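Local coordinates for peptidoglycan-recognition protein-LC isoform LCa (Drosophila melanogaster, PDB 2F2L) that activates the imd/Relish immune pathway in response to peptidoglycan and lipopolysaccharide of Gram-negative bacteria, and is represented here by its extracellular, amidase-like domain, at residues L26-P31 / S142-S147; L121-G126 / Y136-S141. One frame throughout, in Å; residues are numbered along the deposited sequence. Where two conformers were deposited one is given.

Overall arrangement
Both interactions pack a helix on the mixed sheet of the amidase-like fold, at neighbouring strands 24-31 and 136-140, with centres about 13 Å apart. Strand 136-140 runs parallel to strand 24-31 and is tied to it by probable hydrogen bonds from V27 N to R137 O and from A29 N to T139 O, each 2.9 Å. Interaction 1 packs L144 on the face bearing L26 and I28, while interaction 2 packs L123 on the opposite face, which carries F138. The residues touching in either contact are distinct from the peptidoglycan-fragment pocket residues L9, Q11, R48, L49, T52 and E56. A bound sugar, HSQ, lies about 10 Å from the side chain of Y136.

Interaction 1 (L26-P31 / S142-S147)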
loop_
_atom_site.group_PDB
_atom_site.type_symbol
_atom_site.label_atom_id
_atom_site.label_comp_id
_atom_site.label_asym_id
_atom_site.label_seq_id
_atom_site.Cartn_x
_atom_site.Cartn_y
_atom_site.Cartn_z
ATOM N N LEU A 26 -13.013 -1.753 25.248
ATOM C CA LEU A 26 -13.850 -2.265 24.166
ATOM C C LEU A 26 -13.039 -2.585 22.905
ATOM O O LEU A 26 -12.257 -1.757 22.426
ATOM C CB LEU A 26 -14.920 -1.234 23.838
ATOM C CG LEU A 26 -15.938 -1.595 22.756
ATOM C CD1 LEU A 26 -16.772 -2.776 23.181
ATOM C CD2 LEU A 26 -16.822 -0.391 22.471
ATOM N N VAL A 27 -13.239 -3.782 22.371
ATOM C CA VAL A 27 -12.638 -4.200 21.106
ATOM C C VAL A 27 -13.773 -4.594 20.172
ATOM O O VAL A 27 -14.673 -5.348 20.572
ATOM C CB VAL A 27 -11.651 -5.382 21.305
ATOM C CG1 VAL A 27 -11.017 -5.805 19.975
ATOM C CG2 VAL A 27 -10.586 -4.996 22.295
ATOM N N ILE A 28 -13.752 -4.078 18.939
ATOM C CA ILE A 28 -14.866 -4.245 17.993
ATOM C C ILE A 28 -14.439 -5.033 16.758
ATOM O O ILE A 28 -13.414 -4.714 16.110
ATOM C CB ILE A 28 -15.425 -2.876 17.547
ATOM C CG1 ILE A 28 -15.999 -2.122 18.754
ATOM C CG2 ILE A 28 -16.526 -3.040 16.509
ATOM C CD1 ILE A 28 -16.166 -0.636 18.514
ATOM N N ALA A 29 -15.223 -6.061 16.429
ATOM C CA ALA A 29 -14.952 -6.875 15.250
ATOM C C ALA A 29 -15.775 -6.380 14.060
ATOM O O ALA A 29 -16.920 -5.966 14.219
ATOM C CB ALA A 29 -15.221 -8.340 15.530
ATOM N N LEU A 30 -15.157 -6.375 12.887
ATOM C CA LEU A 30 -15.807 -5.928 11.666
ATOM C C LEU A 30 -15.331 -6.769 10.472
ATOM O O LEU A 30 -14.206 -7.260 10.469
ATOM C CB LEU A 30 -15.505 -4.450 11.362
ATOM C CG LEU A 30 -15.664 -3.370 12.430
ATOM C CD1 LEU A 30 -14.342 -3.072 13.110
ATOM C CD2 LEU A 30 -16.216 -2.103 11.813
ATOM N N PRO A 31 -16.185 -6.920 9.451
ATOM C CA PRO A 31 -15.740 -7.494 8.185
ATOM C C PRO A 31 -15.133 -6.404 7.292
ATOM O O PRO A 31 -15.504 -5.236 7.414
ATOM C CB PRO A 31 -17.041 -8.023 7.586
ATOM C CG PRO A 31 -18.059 -7.029 8.055
ATOM C CD PRO A 31 -17.611 -6.568 9.416
ATOM N N SER A 142 -21.899 -4.769 14.402
ATOM C CA SER A 142 -23.308 -4.795 14.042
ATOM C C SER A 142 -24.245 -4.749 15.251
ATOM O O SER A 142 -25.367 -4.272 15.141
ATOM C CB SER A 142 -23.632 -6.039 13.212
ATOM O OG SER A 142 -23.362 -7.211 13.943
ATOM N N LYS A 143 -23.794 -5.270 16.386
ATOM C CA LYS A 143 -24.564 -5.187 17.630
ATOM C C LYS A 143 -24.635 -3.726 18.079
ATOM O O LYS A 143 -25.670 -3.260 18.532
ATOM C CB LYS A 143 -23.933 -6.073 18.715
ATOM C CG LYS A 143 -24.478 -5.847 20.129
ATOM C CD LYS A 143 -24.343 -7.089 21.027
ATOM C CE LYS A 143 -24.849 -6.805 22.450
ATOM N NZ LYS A 143 -25.526 -7.984 23.103
ATOM N N LEU A 144 -23.530 -3.004 17.916
ATOM C CA LEU A 144 -23.445 -1.602 18.322
ATOM C C LEU A 144 -24.295 -0.691 17.434
ATOM O O LEU A 144 -24.904 0.267 17.914
ATOM C CB LEU A 144 -21.976 -1.138 18.300
ATOM C CG LEU A 144 -21.041 -1.798 19.312
ATOM C CD1 LEU A 144 -19.593 -1.330 19.093
ATOM C CD2 LEU A 144 -21.486 -1.510 20.740
ATOM N N MET A 145 -24.322 -0.994 16.138
ATOM C CA MET A 145 -25.086 -0.220 15.158
ATOM C C MET A 145 -25.808 -1.202 14.250
ATOM O O MET A 145 -25.327 -1.515 13.161
ATOM C CB MET A 145 -24.152 0.694 14.348
ATOM C CG MET A 145 -23.504 1.787 15.185
ATOM S SD MET A 145 -22.405 2.908 14.270
ATOM C CE MET A 145 -21.814 3.921 15.593
ATOM N N PRO A 146 -26.962 -1.715 14.715
ATOM C CA PRO A 146 -27.762 -2.701 13.974
ATOM C C PRO A 146 -28.210 -2.270 12.583
ATOM O O PRO A 146 -28.431 -3.127 11.726
ATOM C CB PRO A 146 -28.984 -2.900 14.874
ATOM C CG PRO A 146 -28.514 -2.514 16.233
ATOM C CD PRO A 146 -27.580 -1.389 16.012
ATOM N N SER A 147 -28.333 -0.967 12.350
ATOM C CA SER A 147 -28.859 -0.472 11.080
ATOM C C SER A 147 -27.830 -0.460 9.951
ATOM O O SER A 147 -28.206 -0.288 8.795
ATOM C CB SER A 147 -29.406 0.942 11.246
ATOM O OG SER A 147 -28.337 1.859 11.394
#
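On one face of the mixed sheet of the amidase-like fold, at the strand next to its outermost one, L144, the last residue of the short helix 141-144, lays its side chain on I28 and L26 of strand 24-31. The meeting is wholly apolar. L144 CD1 is 3.5 Å from I28 CD1 and 3.7 Å from I28 CG1, so a single methyl rests against the outer half of the isoleucine, and the two side chains cross obliquely. Both point their CB toward the other segment. In I28 the ethyl branch, CG1 and CD1, lies beside the backbone N and anti to the carbonyl carbon (chi1 -63°), which puts this branch closest to the leucine. L26 is the looser partner, its CD2 standing 4.5 Å from L144 CD1. Along the strand L26 CD2 and I28 CD1 are 4.0 Å apart, so the two residues present a continuous greasy surface.

This is the usual alternation of a beta strand: L26 and I28 face the short helix, whereas V27 and A29 turn to the other face of the sheet and meet F138 there. Helix 141-144 follows directly on strand 136-140, the parallel neighbour of strand 24-31, with A140 as its N-cap, so the helix starts as the strand ends and brings L144 over the sheet face. L144 therefore also touches T139 and R137 of the strand that precedes its own helix. A leucine suits this position because its CD1 branch can reach the strand although I28 CA and L144 CA are 9.0 Å apart, while L144 as a whole stays partly exposed. M145 leaves the helical conformation immediately afterwards, and its side chain touches N90. I28 also touches H87 and S97.

Interaction 2 (L121-G126 / Y136-S141); sequences LLLERG and YRFTAS
L123 of helix 113-128 pushes its forked end between the side chains of Y136 and F138 on strand 136-140, crossing each at about a right angle. Its two methyls divide the work. CD2 of L123 comes within 3.9 Å of Y136 CE1. The other methyl, L123 CD1, lies 4.1 Å from F138 CD2. It also approaches the phenol oxygen, with L123 CD1 3.5 Å from Y136 OH. That oxygen, Y136 OH, packs 3.7 Å from L123 CB as well, so the end of the tyrosine reaches the base of the leucine. Branched and flexible, leucine can serve both rings at once.

Both rings have further partners. Y136 has CG between the backbone N and the carbonyl carbon (chi1 67°), which swings its ring alongside F138, whose CB lies at the ring edge and in its plane. H165 stacks on Y136, and its ND1 is hydrogen-bonded to Y136 O. F138, buried as befits a large apolar ring, meets W166 edge-to-face and also touches F160.

Beyond these, L123 rests on F100 of strand 98-102 and F138 on V27 and A29 of strand 24-31, placing helix 113-128 across the sheet face opposite helix 141-144.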
loop_
_atom_site.group_PDB
_atom_site.type_symbol
_atom_site.label_atom_id
_atom_site.label_comp_id
_atom_site.label_asym_id
_atom_site.label_seq_id
_atom_site.Cartn_x
_atom_site.Cartn_y
_atom_site.Cartn_z
ATOM N N LEU A 121 -4.569 -14.703 20.535
ATOM C CA LEU A 121 -3.208 -14.227 20.808
ATOM C C LEU A 121 -3.148 -12.696 20.731
ATOM O O LEU A 121 -2.470 -12.070 21.542
ATOM C CB LEU A 121 -2.167 -14.831 19.849
ATOM C CG LEU A 121 -1.682 -16.298 19.957
ATOM C CD1 LEU A 121 -1.711 -16.862 21.392
ATOM C CD2 LEU A 121 -2.455 -17.207 19.041
ATOM N N LEU A 122 -3.866 -12.108 19.771
ATOM C CA LEU A 122 -3.858 -10.647 19.579
ATOM C C LEU A 122 -4.482 -9.919 20.776
ATOM O O LEU A 122 -3.914 -8.945 21.268
ATOM C CB LEU A 122 -4.563 -10.229 18.268
ATOM C CG LEU A 122 -4.456 -8.737 17.919
ATOM C CD1 LEU A 122 -2.989 -8.305 17.776
ATOM C CD2 LEU A 122 -5.229 -8.411 16.649
ATOM N N LEU A 123 -5.631 -10.402 21.237
ATOM C CA LEU A 123 -6.270 -9.882 22.452
ATOM C C LEU A 123 -5.385 -10.025 23.708
ATOM O O LEU A 123 -5.279 -9.087 24.519
ATOM C CB LEU A 123 -7.607 -10.582 22.687
ATOM C CG LEU A 123 -8.735 -10.332 21.680
ATOM C CD1 LEU A 123 -9.821 -11.365 21.874
ATOM C CD2 LEU A 123 -9.307 -8.933 21.805
ATOM N N GLU A 124 -4.766 -11.197 23.871
ATOM C CA GLU A 124 -3.835 -11.416 24.967
ATOM C C GLU A 124 -2.630 -10.461 24.931
ATOM O O GLU A 124 -2.243 -9.915 25.981
ATOM C CB GLU A 124 -3.348 -12.876 25.003
ATOM C CG GLU A 124 -2.212 -13.118 26.019
ATOM C CD GLU A 124 -1.668 -14.549 26.023
ATOM O OE1 GLU A 124 -1.689 -15.211 24.953
ATOM O OE2 GLU A 124 -1.204 -15.000 27.096
ATOM N N ARG A 125 -2.035 -10.281 23.753
ATOM C CA ARG A 125 -0.904 -9.364 23.595
ATOM C C ARG A 125 -1.303 -7.939 24.009
ATOM O O ARG A 125 -0.552 -7.255 24.697
ATOM C CB ARG A 125 -0.386 -9.393 22.148
ATOM C CG ARG A 125 0.985 -8.736 21.923
ATOM C CD ARG A 125 2.102 -9.379 22.747
ATOM N NE ARG A 125 2.151 -10.837 22.609
ATOM C CZ ARG A 125 2.845 -11.502 21.683
ATOM N NH1 ARG A 125 3.568 -10.857 20.772
ATOM N NH2 ARG A 125 2.815 -12.831 21.663
ATOM N N GLY A 126 -2.494 -7.506 23.600
ATOM C CA GLY A 126 -3.020 -6.196 23.981
ATOM C C GLY A 126 -3.216 -5.990 25.471
ATOM O O GLY A 126 -2.931 -4.917 26.014
ATOM N N TYR A 136 -11.988 -6.301 29.417
ATOM C CA TYR A 136 -12.538 -5.777 28.160
ATOM C C TYR A 136 -13.769 -6.544 27.695
ATOM O O TYR A 136 -13.935 -7.734 27.977
ATOM C CB TYR A 136 -11.505 -5.826 27.032
ATOM C CG TYR A 136 -11.121 -7.227 26.592
ATOM C CD1 TYR A 136 -11.732 -7.829 25.499
ATOM C CD2 TYR A 136 -10.136 -7.952 27.270
ATOM C CE1 TYR A 136 -11.390 -9.115 25.104
ATOM C CE2 TYR A 136 -9.786 -9.234 26.878
ATOM C CZ TYR A 136 -10.416 -9.816 25.795
ATOM O OH TYR A 136 -10.051 -11.093 25.395
ATOM N N ARG A 137 -14.600 -5.840 26.940
ATOM C CA ARG A 137 -15.652 -6.438 26.154
ATOM C C ARG A 137 -15.209 -6.527 24.675
ATOM O O ARG A 137 -14.662 -5.565 24.112
ATOM C CB ARG A 137 -16.903 -5.579 26.316
ATOM C CG ARG A 137 -17.984 -5.826 25.317
ATOM C CD ARG A 137 -19.145 -4.852 25.554
ATOM N NE ARG A 137 -20.216 -5.062 24.583
ATOM C CZ ARG A 137 -21.192 -4.204 24.319
ATOM N NH1 ARG A 137 -21.237 -3.018 24.922
ATOM N NH2 ARG A 137 -22.111 -4.537 23.416
ATOM N N PHE A 138 -15.428 -7.692 24.066
ATOM C CA PHE A 138 -15.205 -7.914 22.628
ATOM C C PHE A 138 -16.602 -8.046 22.020
ATOM O O PHE A 138 -17.425 -8.841 22.499
ATOM C CB PHE A 138 -14.359 -9.180 22.443
ATOM C CG PHE A 138 -13.917 -9.474 21.014
ATOM C CD1 PHE A 138 -13.708 -8.466 20.076
ATOM C CD2 PHE A 138 -13.655 -10.785 20.637
ATOM C CE1 PHE A 138 -13.295 -8.765 18.779
ATOM C CE2 PHE A 138 -13.239 -11.095 19.335
ATOM C CZ PHE A 138 -13.046 -10.077 18.407
ATOM N N THR A 139 -16.915 -7.235 21.015
ATOM C CA THR A 139 -18.264 -7.257 20.430
ATOM C C THR A 139 -18.277 -7.027 18.931
ATOM O O THR A 139 -17.262 -6.685 18.340
ATOM C CB THR A 139 -19.202 -6.232 21.107
ATOM O OG1 THR A 139 -20.562 -6.500 20.730
ATOM C CG2 THR A 139 -18.862 -4.838 20.738
ATOM N N ALA A 140 -19.450 -7.231 18.340
ATOM C CA ALA A 140 -19.673 -7.024 16.927
ATOM C C ALA A 140 -20.036 -5.586 16.674
ATOM O O ALA A 140 -20.862 -4.987 17.393
ATOM C CB ALA A 140 -20.786 -7.933 16.427
ATOM N N SER A 141 -19.429 -5.036 15.630
ATOM C CA SER A 141 -19.812 -3.733 15.129
ATOM C C SER A 141 -21.311 -3.657 14.845
ATOM O O SER A 141 -21.925 -2.615 15.057
ATOM C CB SER A 141 -18.997 -3.379 13.879
ATOM O OG SER A 141 -19.264 -4.274 12.818
#